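Glycine cleavage system transcriptional repressor, putative (Vibrio cholerae, PDB 1U8S) probably represses transcription of the glycine cleavage system genes and carries two ACT domains, a fold often used to sense amino acids. Local coordinates at residues G105-E108 and K109-F113; N154-Q157 and L158-F162. One frame throughout, in Å; residues are numbered along the deposited sequence.

Contact 1 of 2, residues G105-E108 and K109-F113; sequences GLTE and KFTQF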
loop_
_atom_site.group_PDB
_atom_site.type_symbol
_atom_site.label_atom_id
_atom_site.label_comp_id
_atom_site.label_asym_id
_atom_site.label_seq_id
_atom_site.Cartn_x
_atom_site.Cartn_y
_atom_site.Cartn_z
ATOM N N GLY B 105 12.324 21.357 0.928
ATOM C CA GLY B 105 12.909 20.251 1.676
ATOM C C GLY B 105 12.280 19.864 2.997
ATOM O O GLY B 105 12.919 19.216 3.824
ATOM N N LEU B 106 11.019 20.241 3.176
ATOM C CA LEU B 106 10.267 19.975 4.394
ATOM C C LEU B 106 9.787 18.531 4.571
ATOM O O LEU B 106 9.898 17.965 5.667
ATOM C CB LEU B 106 9.061 20.913 4.445
ATOM C CG LEU B 106 8.314 21.014 5.772
ATOM C CD1 LEU B 106 9.205 21.717 6.787
ATOM C CD2 LEU B 106 7.014 21.780 5.568
ATOM N N THR B 107 9.247 17.936 3.510
ATOM C CA THR B 107 8.741 16.576 3.603
ATOM C C THR B 107 9.784 15.575 4.087
ATOM O O THR B 107 9.504 14.775 4.976
ATOM C CB THR B 107 8.160 16.074 2.257
ATOM O OG1 THR B 107 7.066 16.909 1.861
ATOM C CG2 THR B 107 7.646 14.643 2.405
ATOM N N GLU B 108 10.987 15.614 3.520
ATOM C CA GLU B 108 12.032 14.669 3.916
ATOM C C GLU B 108 12.508 14.862 5.357
ATOM O O GLU B 108 13.165 13.987 5.927
ATOM C CB GLU B 108 13.212 14.744 2.944
ATOM C CG GLU B 108 13.670 16.153 2.645
ATOM C CD GLU B 108 13.270 16.617 1.253
ATOM O OE1 GLU B 108 12.058 16.578 0.932
ATOM O OE2 GLU B 108 14.176 17.024 0.486
ATOM N N LYS B 109 12.176 16.010 5.940
ATOM C CA LYS B 109 12.524 16.302 7.331
ATOM C C LYS B 109 11.629 15.414 8.190
ATOM O O LYS B 109 12.059 14.837 9.185
ATOM C CB LYS B 109 12.237 17.774 7.645
ATOM C CG LYS B 109 13.224 18.745 7.022
ATOM C CD LYS B 109 14.277 19.178 8.032
ATOM C CE LYS B 109 15.478 19.790 7.348
ATOM N NZ LYS B 109 15.028 20.659 6.234
ATOM N N PHE B 110 10.373 15.295 7.773
ATOM C CA PHE B 110 9.405 14.492 8.495
ATOM C C PHE B 110 9.547 13.003 8.286
ATOM O O PHE B 110 9.262 12.236 9.198
ATOM C CB PHE B 110 8.001 14.993 8.190
ATOM C CG PHE B 110 7.676 16.271 8.918
ATOM C CD1 PHE B 110 7.419 16.254 10.292
ATOM C CD2 PHE B 110 7.742 17.502 8.268
ATOM C CE1 PHE B 110 7.244 17.431 11.004
ATOM C CE2 PHE B 110 7.566 18.693 8.978
ATOM C CZ PHE B 110 7.318 18.655 10.349
ATOM N N THR B 111 10.013 12.579 7.115
ATOM C CA THR B 111 10.214 11.161 6.900
ATOM C C THR B 111 11.439 10.800 7.724
ATOM O O THR B 111 11.487 9.747 8.354
ATOM C CB THR B 111 10.444 10.807 5.396
ATOM O OG1 THR B 111 11.613 11.468 4.900
ATOM C CG2 THR B 111 9.239 11.215 4.567
ATOM N N GLN B 112 12.425 11.690 7.743
ATOM C CA GLN B 112 13.637 11.445 8.523
ATOM C C GLN B 112 13.275 11.309 10.008
ATOM O O GLN B 112 13.868 10.510 10.738
ATOM C CB GLN B 112 14.628 12.593 8.318
ATOM C CG GLN B 112 16.004 12.405 8.951
ATOM C CD GLN B 112 16.812 11.242 8.357
ATOM O OE1 GLN B 112 18.049 11.317 8.266
ATOM N NE2 GLN B 112 16.127 10.159 7.968
ATOM N N PHE B 113 12.294 12.090 10.450
ATOM C CA PHE B 113 11.842 12.049 11.837
ATOM C C PHE B 113 11.450 10.627 12.220
ATOM O O PHE B 113 11.731 10.175 13.332
ATOM C CB PHE B 113 10.633 12.968 12.016
ATOM C CG PHE B 113 9.992 12.881 13.378
ATOM C CD1 PHE B 113 10.586 13.483 14.483
ATOM C CD2 PHE B 113 8.790 12.201 13.548
ATOM C CE1 PHE B 113 9.998 13.415 15.735
ATOM C CE2 PHE B 113 8.181 12.121 14.801
ATOM C CZ PHE B 113 8.788 12.731 15.898
HETATM O O HOH W 1 15.800 18.713 4.321
#

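Contact 2 of 2, residues N154-Q157 and L158-F162; sequences NLMQ and LQEEF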
loop_
_atom_site.group_PDB
_atom_site.type_symbol
_atom_site.label_atom_id
_atom_site.label_comp_id
_atom_site.label_asym_id
_atom_site.label_seq_id
_atom_site.Cartn_x
_atom_site.Cartn_y
_atom_site.Cartn_z
ATOM N N ASN B 154 6.790 4.858 23.293
ATOM C CA ASN B 154 6.277 5.866 24.210
ATOM C C ASN B 154 5.544 6.933 23.387
ATOM O O ASN B 154 6.164 7.818 22.784
ATOM C CB ASN B 154 7.459 6.474 24.977
ATOM C CG ASN B 154 7.031 7.328 26.155
ATOM O OD1 ASN B 154 7.828 7.585 27.053
ATOM N ND2 ASN B 154 5.781 7.780 26.154
ATOM N N LEU B 155 4.218 6.839 23.376
ATOM C CA LEU B 155 3.383 7.747 22.609
ATOM C C LEU B 155 3.458 9.207 23.030
ATOM O O LEU B 155 3.532 10.092 22.179
ATOM C CB LEU B 155 1.928 7.265 22.633
ATOM C CG LEU B 155 1.710 5.829 22.132
ATOM C CD1 LEU B 155 0.216 5.540 22.027
ATOM C CD2 LEU B 155 2.374 5.647 20.771
ATOM N N MET B 156 3.433 9.467 24.332
ATOM C CA MET B 156 3.511 10.841 24.813
ATOM C C MET B 156 4.863 11.425 24.407
ATOM O O MET B 156 4.986 12.613 24.104
ATOM C CB MET B 156 3.353 10.878 26.334
ATOM C CG MET B 156 3.281 12.288 26.920
ATOM S SD MET B 156 1.804 13.256 26.414
ATOM C CE MET B 156 2.472 14.266 25.066
ATOM N N GLN B 157 5.878 10.572 24.388
ATOM C CA GLN B 157 7.217 10.992 24.011
ATOM C C GLN B 157 7.346 11.234 22.500
ATOM O O GLN B 157 8.050 12.152 22.074
ATOM C CB GLN B 157 8.228 9.939 24.451
ATOM C CG GLN B 157 9.653 10.331 24.176
ATOM C CD GLN B 157 10.623 9.262 24.588
ATOM O OE1 GLN B 157 10.664 8.872 25.757
ATOM N NE2 GLN B 157 11.416 8.774 23.632
ATOM N N LEU B 158 6.685 10.405 21.695
ATOM C CA LEU B 158 6.730 10.570 20.250
ATOM C C LEU B 158 6.057 11.894 19.915
ATOM O O LEU B 158 6.533 12.655 19.063
ATOM C CB LEU B 158 5.990 9.422 19.555
ATOM C CG LEU B 158 5.849 9.466 18.025
ATOM C CD1 LEU B 158 7.213 9.464 17.353
ATOM C CD2 LEU B 158 5.043 8.268 17.574
ATOM N N GLN B 159 4.959 12.175 20.608
ATOM C CA GLN B 159 4.221 13.399 20.370
ATOM C C GLN B 159 5.003 14.642 20.755
ATOM O O GLN B 159 4.901 15.678 20.108
ATOM C CB GLN B 159 2.908 13.358 21.122
ATOM C CG GLN B 159 2.100 14.624 21.023
ATOM C CD GLN B 159 0.673 14.379 21.421
ATOM O OE1 GLN B 159 -0.110 13.842 20.638
ATOM N NE2 GLN B 159 0.323 14.742 22.653
ATOM N N GLU B 160 5.783 14.547 21.820
ATOM C CA GLU B 160 6.570 15.687 22.246
ATOM C C GLU B 160 7.681 15.949 21.241
ATOM O O GLU B 160 7.888 17.080 20.819
ATOM C CB GLU B 160 7.122 15.447 23.659
ATOM C CG GLU B 160 6.121 15.833 24.753
ATOM C CD GLU B 160 6.528 15.380 26.146
ATOM O OE1 GLU B 160 5.962 15.910 27.128
ATOM O OE2 GLU B 160 7.400 14.487 26.261
ATOM N N GLU B 161 8.386 14.903 20.835
ATOM C CA GLU B 161 9.457 15.066 19.863
ATOM C C GLU B 161 8.915 15.622 18.542
ATOM O O GLU B 161 9.573 16.422 17.878
ATOM C CB GLU B 161 10.159 13.726 19.645
ATOM C CG GLU B 161 10.547 13.067 20.961
ATOM C CD GLU B 161 11.443 11.867 20.783
ATOM O OE1 GLU B 161 11.200 11.086 19.837
ATOM O OE2 GLU B 161 12.376 11.698 21.600
ATOM N N PHE B 162 7.707 15.204 18.172
ATOM C CA PHE B 162 7.071 15.673 16.945
ATOM C C PHE B 162 6.727 17.154 17.048
ATOM O O PHE B 162 6.785 17.877 16.049
ATOM C CB PHE B 162 5.790 14.887 16.674
ATOM C CG PHE B 162 4.949 15.471 15.577
ATOM C CD1 PHE B 162 5.302 15.294 14.239
ATOM C CD2 PHE B 162 3.828 16.248 15.879
ATOM C CE1 PHE B 162 4.551 15.890 13.215
ATOM C CE2 PHE B 162 3.069 16.849 14.867
ATOM C CZ PHE B 162 3.432 16.670 13.533
#

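Contact 1 of 2, residues G105-E108 and K109-F113
K109 curls back over the first turn of helix 107-116 to reach the carbonyl of G105. Its CB lies 3.1 Å from O of L106, and CG, set beside its own backbone N (chi1 -73°), comes to 3.2 Å from O of G105. Bends at chi2 and chi4 then turn the chain so that NZ of K109 stops 3.5 Å from O of G105, the gap bridged by a water. NZ of K109 donates to this water at 2.8 Å, and the water in turn donates to O of G105. G105 has a positive phi (52°), a conformation glycine adopts readily. O of L106 receives N of K109 at 3.0 Å; the bond from N of F110 to the same oxygen is weak. Regular spacing follows, with N of T111 bonded to O of T107. This is the opening of the first helix in the second βαββαβ ACT domain of the chain, and its inner side faces the sheet: L106 and T107 pack on I143, and F110 on I145. L106 and F110 lie side by side, CG of L106 being 4.0 Å from CE2 of F110. CB of E108 touches N of K109 at 3.4 Å, but chi1 of 47° tucks CG between the two backbone arms and the carboxylate leads off to the second subunit, where OE2 of E108 forms a salt bridge with R25.

Contact 2 of 2, residues N154-Q157 and L158-F162
M156 brings its terminal methyl, CE, obliquely up to the amide of Q159 from the NE2 side, the closest approach being 3.3 Å from CE of M156 to NE2 of Q159. The same methyl lies 4.0 Å from CG of E160. Bends at chi2 and chi3 bring it there, after a first torsion (chi1 -174°) that sets CG opposite the backbone N. The pairs are i to i+3 and i to i+4 neighbours on the helix surface, and the side chains meet at a slant. That helix, 155-168, is the second of the two in the second βαββαβ ACT domain of the chain, and N154 occupies its N-cap position. The first turn is fixed by backbone bonds: N of L158 reaches O of N154 at 2.9 Å, N of Q159 meets O of L155 at 3.0 Å with an N-H...O angle of 160°, and N of E160 follows on O of M156 at 3.1 Å. The inner side is apolar. L155 and L158 both pack on F177 of strand 172-179, while L158 also touches V94 of strand 92-100 and F113 of helix 107-116. On the flank toward helix 107-116 Q157 and E161 cross, CG of Q157 standing 4.0 Å from OE2 of E161. The other carboxylate oxygen of E161, OE1, makes a salt bridge with NE of R117, just beyond the end of helix 107-116.

Contact 1 comes first along the chain and contact 2 follows in series, their centres about 17 Å apart and on the same side of the chain's centre. Each is the opening of one of the two helices of the second ACT domain, 107-116 and 155-168, which lie over the antiparallel sheet of strand order 2-3-1-4. F113 CZ lies against backbone N of F162 at 3.5 Å, and the rings of F110 and F162 meet at CE1 to CE1, 3.8 Å. The interhelical core is thus shared. Contact 1 also contributes to the subunit interface, whereas contact 2 touches no other chain of the assembly and ties the second helix to the first and to the sheet.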